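PDB 6I5S: bottromycin amidohydrolase from Streptomyces purpureus, which probably hydrolyses an amide bond in a thiazoline-containing precursor of bottromycin, acting as gatekeeper of its biosynthesis. Local coordinates for residues A[95-100]-A[112-117]. Numbering follows the deposited sequence.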
loop_
_atom_site.group_PDB
_atom_site.type_symbol
_atom_site.label_atom_id
_atom_site.label_comp_id
_atom_site.label_asym_id
_atom_site.label_seq_id
_atom_site.Cartn_x
_atom_site.Cartn_y
_atom_site.Cartn_z
ATOM N N ALA A 95 0.381 -3.775 -1.506
ATOM C CA ALA A 95 0.272 -3.528 -2.937
ATOM C C ALA A 95 0.662 -4.793 -3.692
ATOM O O ALA A 95 1.399 -5.638 -3.177
ATOM C CB ALA A 95 1.147 -2.346 -3.381
ATOM N N HIS A 96 0.059 -4.972 -4.863
ATOM C CA HIS A 96 0.394 -6.049 -5.787
ATOM C C HIS A 96 0.865 -5.350 -7.065
ATOM O O HIS A 96 0.116 -5.192 -8.025
ATOM C CB HIS A 96 -0.776 -6.981 -6.022
ATOM C CG HIS A 96 -1.118 -7.797 -4.810
ATOM N ND1 HIS A 96 -0.330 -8.839 -4.365
ATOM C CD2 HIS A 96 -2.128 -7.685 -3.916
ATOM C CE1 HIS A 96 -0.853 -9.347 -3.265
ATOM N NE2 HIS A 96 -1.943 -8.664 -2.973
ATOM N N VAL A 97 2.113 -4.919 -7.044
ATOM C CA VAL A 97 2.749 -4.256 -8.179
ATOM C C VAL A 97 3.122 -5.326 -9.185
ATOM O O VAL A 97 3.877 -6.252 -8.866
ATOM C CB VAL A 97 3.962 -3.476 -7.707
ATOM C CG1 VAL A 97 4.796 -3.041 -8.901
ATOM C CG2 VAL A 97 3.465 -2.306 -6.866
ATOM N N SER A 98 2.564 -5.209 -10.401
ATOM C CA SER A 98 2.773 -6.143 -11.491
ATOM C C SER A 98 3.270 -5.473 -12.760
ATOM O O SER A 98 3.639 -6.178 -13.709
ATOM C CB SER A 98 1.469 -6.899 -11.815
ATOM O OG SER A 98 1.114 -7.709 -10.729
ATOM N N SER A 99 3.296 -4.149 -12.794
ATOM C CA SER A 99 3.708 -3.426 -13.995
ATOM C C SER A 99 4.249 -2.053 -13.624
ATOM O O SER A 99 4.007 -1.515 -12.536
ATOM C CB SER A 99 2.549 -3.246 -15.001
ATOM O OG SER A 99 1.677 -2.283 -14.537
ATOM N N VAL A 100 5.028 -1.497 -14.556
ATOM C CA VAL A 100 5.521 -0.134 -14.368
ATOM C C VAL A 100 4.374 0.874 -14.256
ATOM O O VAL A 100 4.530 1.909 -13.600
ATOM C CB VAL A 100 6.486 0.226 -15.515
ATOM C CG1 VAL A 100 5.772 0.181 -16.845
ATOM C CG2 VAL A 100 7.100 1.594 -15.289
ATOM N N THR A 112 5.981 6.461 -1.933
ATOM C CA THR A 112 7.377 6.273 -2.227
ATOM C C THR A 112 7.925 4.925 -1.775
ATOM O O THR A 112 9.119 4.677 -1.961
ATOM C CB THR A 112 8.219 7.408 -1.593
ATOM O OG1 THR A 112 8.002 7.479 -0.195
ATOM C CG2 THR A 112 7.852 8.778 -2.187
ATOM N N ALA A 113 7.094 4.093 -1.149
ATOM C CA ALA A 113 7.458 2.738 -0.758
ATOM C C ALA A 113 6.168 1.904 -0.697
ATOM O O ALA A 113 5.056 2.436 -0.636
ATOM C CB ALA A 113 8.164 2.717 0.595
ATOM N N TYR A 114 6.322 0.598 -0.838
ATOM C CA TYR A 114 5.165 -0.282 -0.736
ATOM C C TYR A 114 5.641 -1.646 -0.216
ATOM O O TYR A 114 6.790 -2.051 -0.459
ATOM C CB TYR A 114 4.456 -0.423 -2.092
ATOM C CG TYR A 114 5.316 -1.031 -3.223
ATOM C CD1 TYR A 114 5.231 -2.389 -3.563
ATOM C CD2 TYR A 114 6.189 -0.235 -3.958
ATOM C CE1 TYR A 114 6.036 -2.940 -4.565
ATOM C CE2 TYR A 114 6.998 -0.766 -5.002
ATOM C CZ TYR A 114 6.889 -2.108 -5.318
ATOM O OH TYR A 114 7.640 -2.625 -6.290
ATOM N N ARG A 115 4.728 -2.339 0.466
ATOM C CA ARG A 115 4.881 -3.768 0.769
ATOM C C ARG A 115 4.254 -4.562 -0.368
ATOM O O ARG A 115 3.051 -4.459 -0.662
ATOM C CB ARG A 115 4.265 -4.148 2.111
ATOM C CG ARG A 115 4.884 -3.431 3.278
ATOM C CD ARG A 115 4.511 -4.091 4.633
ATOM N NE ARG A 115 3.045 -4.280 4.781
ATOM C CZ ARG A 115 2.450 -4.999 5.728
ATOM N NH1 ARG A 115 1.129 -5.118 5.769
ATOM N NH2 ARG A 115 3.141 -5.615 6.703
ATOM N N GLN A 116 5.076 -5.375 -0.989
ATOM C CA GLN A 116 4.666 -6.313 -2.032
ATOM C C GLN A 116 4.377 -7.636 -1.364
ATOM O O GLN A 116 5.298 -8.387 -1.036
ATOM C CB GLN A 116 5.753 -6.479 -3.080
ATOM C CG GLN A 116 5.420 -7.520 -4.141
ATOM C CD GLN A 116 4.272 -7.091 -5.034
ATOM O OE1 GLN A 116 4.029 -5.903 -5.232
ATOM N NE2 GLN A 116 3.560 -8.055 -5.570
ATOM N N LEU A 117 3.098 -7.920 -1.165
ATOM C CA LEU A 117 2.702 -9.070 -0.357
ATOM C C LEU A 117 2.520 -10.337 -1.181
ATOM O O LEU A 117 1.973 -11.329 -0.681
ATOM C CB LEU A 117 1.438 -8.706 0.454
ATOM C CG LEU A 117 1.818 -8.622 1.934
ATOM C CD1 LEU A 117 2.918 -7.652 2.227
ATOM C CD2 LEU A 117 0.603 -8.275 2.749
#
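Q116 reaches past the last strand residue of 95-100 to take the backbone N-H of V97: V97 N lies 2.8 Å from Q116 OE1, in the plane of the amide carbonyl and on one of its lone pairs, with an N-H...O angle of 152°. Q116 CG stands anti to its own backbone N (chi1 176°), and a bend at chi2 carries the amide to where the main chain of 95-100 has left the sheet. The side chain crosses that of H96 at about a right angle, with amide and imidazole planes 84° apart.

Beside this bond, V97 leans on Y114. V97 CG2 sits over one face of the phenol ring, displaced toward its rim and 3.5 Å from Y114 CE1, a CH-pi contact. A95 CB packs against Y114 CB at 4.0 Å.

The backbone sets up both contacts. A95 N donates to R115 O at 2.9 Å, an almost straight bond. The return bond, from L117 N to A95 O, is weak at 3.5 Å, and Q116 CA-H also points to A95 O. This single parallel bridge between A95 and Q116 leads directly into H96, whose NE2 binds zinc together with H94, D348 and the carboxylated lysine at position 183. Q116 is thus a second-shell residue, gripping the chain just after a metal ligand, while its NE2 is hydrogen-bonded to W118 O. L117 O accepts a hydrogen bond from NZ of the same carboxylated lysine, a ligand of both zinc ions.

These are the C-terminal ends of adjacent parallel strands, where amidohydrolases carry their metal centre. Helix 100-108 forms the crossover between strands 84-95 and 111-116, its L103 and L106 packing on V97 and Y114, while H123 of helix 121-132 touches Y114 and Q116.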